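Local coordinates for FACT-Spt16 (Cicer arietinum, PDB 5CE6), which forms the Spt16 subunit of the FACT histone chaperone complex and probably binds histones H3-H4 through its N-terminal domain, at residues 91-96 / 140-145; 214-219 / 246-251; 325-330 / 365-370. One frame throughout, in Å; residues are numbered along the deposited sequence.

Interaction 1 of 3, residues 91-96 / 140-145; sequences KKQIHV and IRAIRA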
ATOM      1  N   LYS A  91      29.275  -3.179  -0.025  1.00 27.17           N
ATOM      2  CA  LYS A  91      29.902  -1.861  -0.066  1.00 31.01           C
ATOM      3  C   LYS A  91      30.396  -1.485  -1.469  1.00 28.83           C
ATOM      4  O   LYS A  91      30.254  -0.337  -1.898  1.00 31.26           O
ATOM      5  CB  LYS A  91      31.058  -1.784   0.938  1.00 36.05           C
ATOM      6  CG  LYS A  91      31.589  -0.369   1.163  1.00 43.34           C
ATOM      7  CD  LYS A  91      32.240  -0.237   2.531  1.00 48.97           C
ATOM      8  CE  LYS A  91      31.833   1.067   3.214  1.00 52.34           C
ATOM      9  NZ  LYS A  91      31.498   0.867   4.658  1.00 50.88           N
ATOM     10  N   LYS A  92      30.945  -2.457  -2.191  1.00 31.60           N
ATOM     11  CA  LYS A  92      31.614  -2.170  -3.457  1.00 29.71           C
ATOM     12  C   LYS A  92      31.020  -2.897  -4.658  1.00 28.40           C
ATOM     13  O   LYS A  92      31.423  -2.651  -5.792  1.00 25.44           O
ATOM     14  CB  LYS A  92      33.103  -2.499  -3.348  1.00 39.84           C
ATOM     15  CG  LYS A  92      33.804  -1.765  -2.222  1.00 46.80           C
ATOM     16  CD  LYS A  92      33.661  -0.262  -2.392  1.00 48.05           C
ATOM     17  CE  LYS A  92      34.356   0.217  -3.658  1.00 56.87           C
ATOM     18  NZ  LYS A  92      33.999   1.629  -3.989  1.00 61.74           N
ATOM     19  N   GLN A  93      30.075  -3.800  -4.410  1.00 26.04           N
ATOM     20  CA  GLN A  93      29.479  -4.589  -5.485  1.00 28.83           C
ATOM     21  C   GLN A  93      27.976  -4.760  -5.315  1.00 27.98           C
ATOM     22  O   GLN A  93      27.447  -4.644  -4.208  1.00 25.52           O
ATOM     23  CB  GLN A  93      30.120  -5.980  -5.551  1.00 28.76           C
ATOM     24  CG  GLN A  93      31.631  -5.989  -5.714  1.00 26.41           C
ATOM     25  CD  GLN A  93      32.191  -7.393  -5.812  1.00 40.37           C
ATOM     26  OE1 GLN A  93      31.990  -8.217  -4.920  1.00 36.89           O
ATOM     27  NE2 GLN A  93      32.891  -7.675  -6.905  1.00 43.19           N
ATOM     28  N   ILE A  94      27.289  -5.037  -6.421  1.00 22.06           N
ATOM     29  CA  ILE A  94      25.904  -5.502  -6.367  1.00 20.98           C
ATOM     30  C   ILE A  94      25.849  -6.796  -7.161  1.00 25.28           C
ATOM     31  O   ILE A  94      26.155  -6.799  -8.345  1.00 21.91           O
ATOM     32  CB  ILE A  94      24.933  -4.497  -6.995  1.00 20.01           C
ATOM     33  CG1 ILE A  94      25.034  -3.146  -6.277  1.00 23.01           C
ATOM     34  CG2 ILE A  94      23.490  -5.014  -6.912  1.00 18.97           C
ATOM     35  CD1 ILE A  94      24.079  -2.090  -6.798  1.00 21.58           C
ATOM     36  N   HIS A  95      25.475  -7.888  -6.506  1.00 21.40           N
ATOM     37  CA  HIS A  95      25.387  -9.176  -7.178  1.00 21.93           C
ATOM     38  C   HIS A  95      23.945  -9.477  -7.529  1.00 20.95           C
ATOM     39  O   HIS A  95      23.053  -9.275  -6.716  1.00 20.86           O
ATOM     40  CB  HIS A  95      25.952 -10.274  -6.281  1.00 22.76           C
ATOM     41  CG  HIS A  95      27.422 -10.158  -6.048  1.00 23.97           C
ATOM     42  ND1 HIS A  95      28.351 -10.882  -6.767  1.00 25.22           N
ATOM     43  CD2 HIS A  95      28.129  -9.401  -5.177  1.00 26.34           C
ATOM     44  CE1 HIS A  95      29.564 -10.575  -6.348  1.00 31.90           C
ATOM     45  NE2 HIS A  95      29.456  -9.677  -5.381  1.00 28.81           N
ATOM     46  N   VAL A  96      23.713  -9.937  -8.753  1.00 21.23           N
ATOM     47  CA  VAL A  96      22.375 -10.291  -9.186  1.00 20.50           C
ATOM     48  C   VAL A  96      22.399 -11.717  -9.700  1.00 21.35           C
ATOM     49  O   VAL A  96      23.273 -12.066 -10.479  1.00 22.40           O
ATOM     50  CB  VAL A  96      21.882  -9.355 -10.301  1.00 20.08           C
ATOM     51  CG1 VAL A  96      20.446  -9.668 -10.666  1.00 19.48           C
ATOM     52  CG2 VAL A  96      21.994  -7.887  -9.861  1.00 20.12           C
ATOM     53  N   ILE A 140      27.691 -15.626  -1.790  1.00 28.80           N
ATOM     54  CA  ILE A 140      27.961 -15.732  -0.360  1.00 28.97           C
ATOM     55  C   ILE A 140      29.458 -15.578  -0.048  1.00 31.14           C
ATOM     56  O   ILE A 140      29.829 -14.932   0.937  1.00 35.29           O
ATOM     57  CB  ILE A 140      27.354 -17.036   0.224  1.00 34.68           C
ATOM     58  CG1 ILE A 140      25.830 -16.891   0.342  1.00 32.47           C
ATOM     59  CG2 ILE A 140      27.961 -17.367   1.578  1.00 34.41           C
ATOM     60  CD1 ILE A 140      25.055 -18.195   0.175  1.00 40.76           C
ATOM     61  N   ARG A 141      30.316 -16.131  -0.905  1.00 30.47           N
ATOM     62  CA  ARG A 141      31.761 -15.932  -0.768  1.00 31.85           C
ATOM     63  C   ARG A 141      32.183 -14.471  -0.937  1.00 38.58           C
ATOM     64  O   ARG A 141      33.074 -13.992  -0.234  1.00 37.12           O
ATOM     65  CB  ARG A 141      32.537 -16.803  -1.760  1.00 33.11           C
ATOM     66  CG  ARG A 141      32.534 -18.285  -1.429  1.00 39.20           C
ATOM     67  CD  ARG A 141      33.652 -19.012  -2.168  1.00 41.59           C
ATOM     68  NE  ARG A 141      33.570 -18.801  -3.611  1.00 42.32           N
ATOM     69  CZ  ARG A 141      32.809 -19.520  -4.432  1.00 43.73           C
ATOM     70  NH1 ARG A 141      32.057 -20.508  -3.962  1.00 35.30           N
ATOM     71  NH2 ARG A 141      32.800 -19.250  -5.730  1.00 46.97           N
ATOM     72  N   ALA A 142      31.554 -13.770  -1.875  1.00 34.44           N
ATOM     73  CA  ALA A 142      31.879 -12.365  -2.118  1.00 35.77           C
ATOM     74  C   ALA A 142      31.511 -11.497  -0.923  1.00 38.41           C
ATOM     75  O   ALA A 142      32.274 -10.617  -0.536  1.00 46.67           O
ATOM     76  CB  ALA A 142      31.193 -11.859  -3.376  1.00 34.24           C
ATOM     77  N   ILE A 143      30.332 -11.741  -0.355  1.00 33.37           N
ATOM     78  CA  ILE A 143      29.891 -11.052   0.855  1.00 38.71           C
ATOM     79  C   ILE A 143      30.942 -11.188   1.957  1.00 41.24           C
ATOM     80  O   ILE A 143      31.325 -10.202   2.591  1.00 42.43           O
ATOM     81  CB  ILE A 143      28.545 -11.619   1.364  1.00 30.63           C
ATOM     82  CG1 ILE A 143      27.413 -11.329   0.375  1.00 29.56           C
ATOM     83  CG2 ILE A 143      28.194 -11.056   2.737  1.00 34.22           C
ATOM     84  CD1 ILE A 143      26.113 -12.034   0.719  1.00 30.90           C
ATOM     85  N   ARG A 144      31.402 -12.416   2.174  1.00 39.72           N
ATOM     86  CA  ARG A 144      32.445 -12.692   3.156  1.00 41.00           C
ATOM     87  C   ARG A 144      33.735 -11.952   2.813  1.00 43.90           C
ATOM     88  O   ARG A 144      34.385 -11.377   3.688  1.00 43.31           O
ATOM     89  CB  ARG A 144      32.713 -14.198   3.241  1.00 41.67           C
ATOM     90  N   ALA A 145      34.098 -11.972   1.534  1.00 45.20           N
ATOM     91  CA  ALA A 145      35.324 -11.329   1.071  1.00 48.84           C
ATOM     92  C   ALA A 145      35.325  -9.838   1.391  1.00 51.92           C
ATOM     93  O   ALA A 145      36.331  -9.296   1.857  1.00 50.62           O
ATOM     94  CB  ALA A 145      35.508 -11.549  -0.414  1.00 50.39           C
TER

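Interaction 2 of 3, residues 214-219 / 246-251; sequences GSVMKN and KVILDP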
ATOM      1  N   GLY A 214     -10.751   8.283  -7.444  1.00  9.95           N
ATOM      2  CA  GLY A 214     -11.866   9.142  -7.101  1.00 10.92           C
ATOM      3  C   GLY A 214     -12.895   9.226  -8.211  1.00 13.77           C
ATOM      4  O   GLY A 214     -14.108   9.244  -7.946  1.00 13.56           O
ATOM      5  N   SER A 215     -12.417   9.275  -9.452  1.00 14.47           N
ATOM      6  CA  SER A 215     -13.302   9.363 -10.608  1.00 16.78           C
ATOM      7  C   SER A 215     -14.166   8.113 -10.724  1.00 15.25           C
ATOM      8  O   SER A 215     -15.350   8.191 -11.072  1.00 20.62           O
ATOM      9  CB  SER A 215     -12.505   9.547 -11.899  1.00 28.15           C
ATOM     10  OG  SER A 215     -11.666  10.678 -11.821  1.00 41.16           O
ATOM     11  N   VAL A 216     -13.559   6.964 -10.455  1.00 13.97           N
ATOM     12  CA  VAL A 216     -14.279   5.701 -10.462  1.00 13.09           C
ATOM     13  C   VAL A 216     -15.369   5.679  -9.382  1.00 19.00           C
ATOM     14  O   VAL A 216     -16.502   5.278  -9.645  1.00 17.22           O
ATOM     15  CB  VAL A 216     -13.310   4.509 -10.306  1.00 13.63           C
ATOM     16  CG1 VAL A 216     -14.061   3.222 -10.009  1.00 15.69           C
ATOM     17  CG2 VAL A 216     -12.463   4.368 -11.560  1.00 18.44           C
ATOM     18  N   MET A 217     -15.038   6.133  -8.177  1.00 15.00           N
ATOM     19  CA  MET A 217     -16.036   6.173  -7.104  1.00 12.11           C
ATOM     20  C   MET A 217     -17.175   7.117  -7.459  1.00 17.19           C
ATOM     21  O   MET A 217     -18.353   6.771  -7.340  1.00 14.36           O
ATOM     22  CB  MET A 217     -15.405   6.606  -5.775  1.00 10.20           C
ATOM     23  CG  MET A 217     -16.417   6.732  -4.636  1.00 11.93           C
ATOM     24  SD  MET A 217     -17.081   5.137  -4.125  1.00 13.09           S
ATOM     25  CE  MET A 217     -15.729   4.512  -3.154  1.00 11.62           C
ATOM     26  N   LYS A 218     -16.821   8.315  -7.904  1.00 13.98           N
ATOM     27  CA  LYS A 218     -17.824   9.339  -8.167  1.00 16.25           C
ATOM     28  C   LYS A 218     -18.659   9.049  -9.411  1.00 16.94           C
ATOM     29  O   LYS A 218     -19.893   9.150  -9.384  1.00 18.59           O
ATOM     30  CB  LYS A 218     -17.163  10.711  -8.312  1.00 16.99           C
ATOM     31  CG  LYS A 218     -18.155  11.868  -8.248  1.00 28.20           C
ATOM     32  CD  LYS A 218     -17.531  13.169  -8.732  1.00 39.41           C
ATOM     33  CE  LYS A 218     -18.530  14.322  -8.702  1.00 49.60           C
ATOM     34  NZ  LYS A 218     -18.747  14.845  -7.320  1.00 57.05           N
ATOM     35  N   ASN A 219     -17.988   8.690 -10.500  1.00 22.84           N
ATOM     36  CA  ASN A 219     -18.649   8.621 -11.797  1.00 21.11           C
ATOM     37  C   ASN A 219     -19.116   7.230 -12.201  1.00 21.42           C
ATOM     38  O   ASN A 219     -19.912   7.089 -13.128  1.00 28.10           O
ATOM     39  CB  ASN A 219     -17.753   9.215 -12.884  1.00 19.17           C
ATOM     40  CG  ASN A 219     -17.413  10.666 -12.618  1.00 29.56           C
ATOM     41  OD1 ASN A 219     -18.274  11.455 -12.227  1.00 28.20           O
ATOM     42  ND2 ASN A 219     -16.152  11.023 -12.822  1.00 29.76           N
ATOM     43  N   LYS A 246     -13.332  -3.348 -14.231  1.00 19.02           N
ATOM     44  CA  LYS A 246     -13.336  -3.048 -15.658  1.00 20.17           C
ATOM     45  C   LYS A 246     -13.192  -1.557 -15.935  1.00 23.71           C
ATOM     46  O   LYS A 246     -12.520  -1.153 -16.884  1.00 22.57           O
ATOM     47  CB  LYS A 246     -14.616  -3.564 -16.307  1.00 21.82           C
ATOM     48  CG  LYS A 246     -14.705  -5.067 -16.334  1.00 30.07           C
ATOM     49  CD  LYS A 246     -15.783  -5.529 -17.303  1.00 39.33           C
ATOM     50  CE  LYS A 246     -16.993  -6.093 -16.580  1.00 47.73           C
ATOM     51  NZ  LYS A 246     -18.041  -6.562 -17.544  1.00 51.13           N
ATOM     52  N   VAL A 247     -13.832  -0.745 -15.104  1.00 20.13           N
ATOM     53  CA  VAL A 247     -13.779   0.705 -15.270  1.00 17.93           C
ATOM     54  C   VAL A 247     -12.393   1.252 -14.912  1.00 17.63           C
ATOM     55  O   VAL A 247     -11.886   2.164 -15.568  1.00 21.72           O
ATOM     56  CB  VAL A 247     -14.877   1.396 -14.440  1.00 23.47           C
ATOM     57  CG1 VAL A 247     -14.733   2.888 -14.518  1.00 23.58           C
ATOM     58  CG2 VAL A 247     -16.255   0.980 -14.939  1.00 26.51           C
ATOM     59  N   ILE A 248     -11.784   0.698 -13.869  1.00 15.05           N
ATOM     60  CA  ILE A 248     -10.423   1.089 -13.500  1.00 19.39           C
ATOM     61  C   ILE A 248      -9.448   0.802 -14.638  1.00 26.85           C
ATOM     62  O   ILE A 248      -8.660   1.672 -15.022  1.00 22.94           O
ATOM     63  CB  ILE A 248      -9.951   0.372 -12.220  1.00 17.25           C
ATOM     64  CG1 ILE A 248     -10.788   0.816 -11.019  1.00 15.76           C
ATOM     65  CG2 ILE A 248      -8.487   0.661 -11.945  1.00 21.09           C
ATOM     66  CD1 ILE A 248     -10.570  -0.049  -9.809  1.00 21.72           C
ATOM     67  N   LEU A 249      -9.533  -0.407 -15.192  1.00 23.35           N
ATOM     68  CA  LEU A 249      -8.606  -0.860 -16.234  1.00 23.86           C
ATOM     69  C   LEU A 249      -8.882  -0.242 -17.603  1.00 31.82           C
ATOM     70  O   LEU A 249      -8.031  -0.278 -18.496  1.00 33.72           O
ATOM     71  CB  LEU A 249      -8.599  -2.389 -16.315  1.00 19.27           C
ATOM     72  CG  LEU A 249      -8.156  -3.083 -15.023  1.00 23.48           C
ATOM     73  CD1 LEU A 249      -8.208  -4.586 -15.169  1.00 31.03           C
ATOM     74  CD2 LEU A 249      -6.760  -2.648 -14.612  1.00 27.45           C
ATOM     75  N   ASP A 250     -10.073   0.317 -17.774  1.00 29.22           N
ATOM     76  CA  ASP A 250     -10.351   1.142 -18.939  1.00 37.57           C
ATOM     77  C   ASP A 250     -10.879   2.493 -18.475  1.00 36.41           C
ATOM     78  O   ASP A 250     -12.057   2.797 -18.657  1.00 37.84           O
ATOM     79  CB  ASP A 250     -11.351   0.468 -19.874  1.00 43.46           C
ATOM     80  CG  ASP A 250     -11.526   1.227 -21.172  1.00 55.02           C
ATOM     81  OD1 ASP A 250     -10.635   2.039 -21.507  1.00 60.49           O
ATOM     82  OD2 ASP A 250     -12.554   1.017 -21.850  1.00 52.19           O
ATOM     83  N   PRO A 251      -9.994   3.316 -17.885  1.00 35.96           N
ATOM     84  CA  PRO A 251     -10.359   4.598 -17.273  1.00 36.34           C
ATOM     85  C   PRO A 251     -11.106   5.518 -18.234  1.00 40.06           C
ATOM     86  O   PRO A 251     -11.746   6.477 -17.800  1.00 38.18           O
ATOM     87  CB  PRO A 251      -9.003   5.199 -16.891  1.00 33.62           C
ATOM     88  CG  PRO A 251      -8.006   4.496 -17.720  1.00 37.68           C
ATOM     89  CD  PRO A 251      -8.535   3.112 -17.884  1.00 33.58           C
TER

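Interaction 3 of 3, residues 325-330 / 365-370; sequences QSKAYE and PDMVSC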
ATOM      1  N   GLN A 325     -27.045   4.780  13.152  1.00 14.93           N
ATOM      2  CA  GLN A 325     -26.225   4.702  11.935  1.00 14.03           C
ATOM      3  C   GLN A 325     -25.862   6.110  11.463  1.00 13.80           C
ATOM      4  O   GLN A 325     -24.738   6.355  11.035  1.00 14.10           O
ATOM      5  CB  GLN A 325     -26.969   3.953  10.830  1.00 14.93           C
ATOM      6  CG  GLN A 325     -27.207   2.452  11.113  1.00 14.31           C
ATOM      7  CD  GLN A 325     -28.209   1.828  10.163  1.00 19.38           C
ATOM      8  OE1 GLN A 325     -29.113   2.502   9.664  1.00 19.60           O
ATOM      9  NE2 GLN A 325     -28.065   0.522   9.917  1.00 17.42           N
ATOM     10  N   SER A 326     -26.818   7.036  11.565  1.00 16.82           N
ATOM     11  CA  SER A 326     -26.609   8.399  11.110  1.00 14.48           C
ATOM     12  C   SER A 326     -25.598   9.107  11.993  1.00 16.71           C
ATOM     13  O   SER A 326     -24.664   9.742  11.495  1.00 18.35           O
ATOM     14  CB  SER A 326     -27.929   9.184  11.152  1.00 22.96           C
ATOM     15  OG  SER A 326     -28.876   8.634  10.260  1.00 30.02           O
ATOM     16  N   LYS A 327     -25.807   9.019  13.306  1.00 16.69           N
ATOM     17  CA  LYS A 327     -24.888   9.631  14.261  1.00 19.49           C
ATOM     18  C   LYS A 327     -23.484   9.057  14.106  1.00 18.89           C
ATOM     19  O   LYS A 327     -22.503   9.797  14.053  1.00 17.22           O
ATOM     20  CB  LYS A 327     -25.357   9.415  15.702  1.00 20.15           C
ATOM     21  CG  LYS A 327     -24.353   9.950  16.729  1.00 21.57           C
ATOM     22  CD  LYS A 327     -24.788   9.728  18.175  1.00 27.93           C
ATOM     23  CE  LYS A 327     -23.708  10.244  19.134  1.00 32.85           C
ATOM     24  NZ  LYS A 327     -24.014  10.021  20.576  1.00 39.12           N
ATOM     25  N   ALA A 328     -23.385   7.732  14.042  1.00 13.74           N
ATOM     26  CA  ALA A 328     -22.080   7.104  13.934  1.00 13.03           C
ATOM     27  C   ALA A 328     -21.349   7.591  12.688  1.00 13.22           C
ATOM     28  O   ALA A 328     -20.136   7.805  12.713  1.00 13.55           O
ATOM     29  CB  ALA A 328     -22.222   5.599  13.900  1.00 12.90           C
ATOM     30  N   TYR A 329     -22.077   7.754  11.590  1.00 12.23           N
ATOM     31  CA  TYR A 329     -21.428   8.208  10.377  1.00 11.67           C
ATOM     32  C   TYR A 329     -20.904   9.628  10.545  1.00 11.82           C
ATOM     33  O   TYR A 329     -19.781   9.922  10.144  1.00 12.57           O
ATOM     34  CB  TYR A 329     -22.328   8.101   9.136  1.00 11.74           C
ATOM     35  CG  TYR A 329     -21.602   8.593   7.909  1.00 12.30           C
ATOM     36  CD1 TYR A 329     -21.710   9.911   7.498  1.00 14.20           C
ATOM     37  CD2 TYR A 329     -20.759   7.747   7.193  1.00 10.64           C
ATOM     38  CE1 TYR A 329     -21.030  10.372   6.415  1.00 14.35           C
ATOM     39  CE2 TYR A 329     -20.058   8.212   6.105  1.00 10.84           C
ATOM     40  CZ  TYR A 329     -20.201   9.517   5.717  1.00 12.65           C
ATOM     41  OH  TYR A 329     -19.514   9.983   4.632  1.00 11.30           O
ATOM     42  N   GLU A 330     -21.713  10.502  11.141  1.00 12.57           N
ATOM     43  CA  GLU A 330     -21.295  11.881  11.366  1.00 12.90           C
ATOM     44  C   GLU A 330     -20.043  11.928  12.227  1.00 12.72           C
ATOM     45  O   GLU A 330     -19.105  12.694  11.934  1.00 12.55           O
ATOM     46  CB  GLU A 330     -22.425  12.685  12.016  1.00 16.31           C
ATOM     47  CG  GLU A 330     -23.628  12.852  11.112  1.00 19.85           C
ATOM     48  CD  GLU A 330     -24.651  13.812  11.680  1.00 28.31           C
ATOM     49  OE1 GLU A 330     -24.839  14.893  11.088  1.00 38.28           O
ATOM     50  OE2 GLU A 330     -25.265  13.484  12.714  1.00 28.91           O
ATOM     51  N   PRO A 365     -19.069   8.551  23.308  1.00 25.71           N
ATOM     52  CA  PRO A 365     -18.145   7.765  24.133  1.00 25.18           C
ATOM     53  C   PRO A 365     -18.403   6.259  24.077  1.00 28.08           C
ATOM     54  O   PRO A 365     -17.458   5.469  24.154  1.00 26.64           O
ATOM     55  CB  PRO A 365     -18.380   8.316  25.543  1.00 26.92           C
ATOM     56  CG  PRO A 365     -19.714   9.007  25.478  1.00 26.33           C
ATOM     57  CD  PRO A 365     -19.781   9.568  24.101  1.00 26.23           C
ATOM     58  N   ASP A 366     -19.659   5.865  23.903  1.00 24.76           N
ATOM     59  CA  ASP A 366     -20.000   4.447  23.850  1.00 26.82           C
ATOM     60  C   ASP A 366     -19.550   3.778  22.547  1.00 29.35           C
ATOM     61  O   ASP A 366     -19.541   2.551  22.447  1.00 28.01           O
ATOM     62  CB  ASP A 366     -21.499   4.252  24.067  1.00 28.37           C
ATOM     63  CG  ASP A 366     -21.973   4.826  25.391  1.00 46.48           C
ATOM     64  OD1 ASP A 366     -21.194   4.795  26.373  1.00 46.74           O
ATOM     65  OD2 ASP A 366     -23.124   5.309  25.449  1.00 52.42           O
ATOM     66  N   MET A 367     -19.168   4.580  21.555  1.00 24.45           N
ATOM     67  CA  MET A 367     -18.714   4.037  20.278  1.00 18.45           C
ATOM     68  C   MET A 367     -17.194   3.903  20.184  1.00 22.91           C
ATOM     69  O   MET A 367     -16.681   3.324  19.226  1.00 21.53           O
ATOM     70  CB  MET A 367     -19.203   4.897  19.107  1.00 20.10           C
ATOM     71  CG  MET A 367     -20.710   4.927  18.918  1.00 17.98           C
ATOM     72  SD  MET A 367     -21.097   5.868  17.433  1.00 22.62           S
ATOM     73  CE  MET A 367     -22.880   6.035  17.597  1.00 32.77           C
ATOM     74  N   VAL A 368     -16.478   4.438  21.170  1.00 23.11           N
ATOM     75  CA  VAL A 368     -15.014   4.420  21.138  1.00 24.09           C
ATOM     76  C   VAL A 368     -14.467   3.012  20.931  1.00 19.46           C
ATOM     77  O   VAL A 368     -13.561   2.797  20.126  1.00 19.45           O
ATOM     78  CB  VAL A 368     -14.400   5.021  22.416  1.00 25.31           C
ATOM     79  CG1 VAL A 368     -12.913   4.726  22.477  1.00 27.81           C
ATOM     80  CG2 VAL A 368     -14.645   6.521  22.470  1.00 29.57           C
ATOM     81  N   SER A 369     -15.043   2.046  21.640  1.00 20.99           N
ATOM     82  CA  SER A 369     -14.584   0.658  21.549  1.00 24.79           C
ATOM     83  C   SER A 369     -14.743   0.046  20.157  1.00 24.44           C
ATOM     84  O   SER A 369     -14.114  -0.969  19.850  1.00 24.28           O
ATOM     85  CB  SER A 369     -15.292  -0.216  22.591  1.00 24.12           C
ATOM     86  OG  SER A 369     -16.689  -0.227  22.368  1.00 24.84           O
ATOM     87  N   CYS A 370     -15.560   0.664  19.306  1.00 16.76           N
ATOM     88  CA  CYS A 370     -15.770   0.127  17.971  1.00 16.15           C
ATOM     89  C   CYS A 370     -14.871   0.777  16.931  1.00 14.05           C
ATOM     90  O   CYS A 370     -14.852   0.351  15.790  1.00 15.15           O
ATOM     91  CB  CYS A 370     -17.224   0.279  17.540  1.00 14.87           C
ATOM     92  SG  CYS A 370     -18.377  -0.732  18.515  1.00 23.83           S
TER

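Interaction 1 of 3, residues 91-96 / 140-145
A142 of the helix meets H95 and Q93 of the strand through a single methyl group, and no hydrogen bond crosses between the segments; the contact is van der Waals, a methyl against the polar ends of a ring and an amide. Its CB lies 3.4 Å from NE2 of H95 and slightly farther from CE1, so the methyl presses obliquely on the outer corner of the imidazole. A looser approach, 4.0 Å from CB of A142 to OE1 of Q93, extends the contact to the amide. This is the pattern of an alpha/beta layer: Q93 and H95 on strand 93-98 face helix 133-145, whereas I94 between them faces helix 26-42 across the six-stranded sheet of the N-terminal lobe.

The polar bonding stays within the sheet: along the strand, NE2 of H95 donates to OE1 of Q93 over 3.0 Å, from above the amide's carbonyl plane, with 149° at the hydrogen. Two places apart, they share a face of the strand, and like first torsions (chi1 -67° for H95) turn ring and amide the same way. ND1 of H95 is hydrogen-bonded to NE2 of H124 on strand 120-125, which helps fix the imidazole's rotation against A142.

Interaction 2 of 3, residues 214-219 / 246-251
V216 meets the other helix at two successive residues, V247 and I248, and offers an example of how one branched side chain can carry most of a helix-helix contact. Its CG2 methyl does most of the work, lying 4.0 Å from CG1 of V247 and equally far from CG1 of I248. The second methyl takes a share as well, with CG1 of V216 4.2 Å from CG1 of I248, so both branches of the valine rest against the same methylene. With CG1 anti to the backbone N (chi1 168°) and CG2 anti to the carbonyl carbon, V216 spreads its two methyls toward the facing helix. The two valines run antiparallel as they pass, while the isoleucine lies roughly perpendicular to V216. The nearest CA atoms, of V216 and I248, are 6.7 Å apart, a close approach for which the short valine side chain suffices.

Away from this buried spot the segments part and turn polar. K218, N219 and K246 are exposed, and K246 makes its salt bridge with E243, one turn back on its own helix. The second helix also ends here: N of D250 still bonds to O of K246 over 3.0 Å, but D250 itself leaves the helical conformation.

Beyond the pair, V247 and N219 both reach V254 in the following loop. The helices also pack on the curved sheet of the M24-type, pita-bread fold, where I248 packs on V302 and A304 of strand 296-306 and on V263 and I265 of strand 263-265, while M217 rests on strands 296-306 and 309-319.

Interaction 3 of 3, residues 325-330 / 365-370
M367 reaches across to A328 and K327, and these three residues account for nearly all the surface that the contact buries. The methionine contributes most. Its CG lies anti to the carbonyl carbon (chi1 -65°) and the chain is extended beyond, so the thioether is carried straight out from the loop onto helix 323-342. There SD of M367 lies 3.7 Å from CB of A328, and CE of M367 is 3.8 Å from the same methyl. Both atoms also come close to CA of A328, so the end of the methionine lies against the helix backbone as well as its side chain; alanine, with nothing beyond CB, permits that approach.

K327 closes over the outer side. Its fully extended chain crosses M367 obliquely, CD of the lysine 4.2 Å from CE of the methionine, and its NZ goes on to a weak hydrogen bond with O of D363, at the end of helix 349-363. Farther in, M367 also touches F410 and L413 of strand 403-414, and A328 shares L413, so the loop, the helix and the sheet of this M24-type domain meet around one apolar side chain. An alanine in place of M367 would probably leave a gap beside A328, F410 and L413 and take away the apolar partner of the lysine CD.

No hydrogen bond or salt bridge joins the two segments, and NZ of K327 stays 6.8 Å from OD2 of D366. The contact therefore rests on apolar burial and shape: the thioether lies against alanine and strand, and the lysine presents its aliphatic part here while its amino group is turned to the carbonyl of D363.

Followed from the N terminus, the three contacts come in series, each closing its own loop before the next opens, with no nesting or crossing. Interaction 1 closes a loop of 43 residues within the N-terminal lobe, tying a sheet strand to a helix. Interaction 2 lies within the M24-type domain, where 26 residues separate its segments, on helix 200-230 and helix 237-249. Interaction 3, closing 34 residues, joins a later helix of that domain to the loop after helix 349-363. Interaction 1 stands apart, its centre about 46 and 56 Å from the centres of interactions 2 and 3 and across the chain's centre from both. Interactions 2 and 3 approach to about 10 Å between nearest atoms without touching.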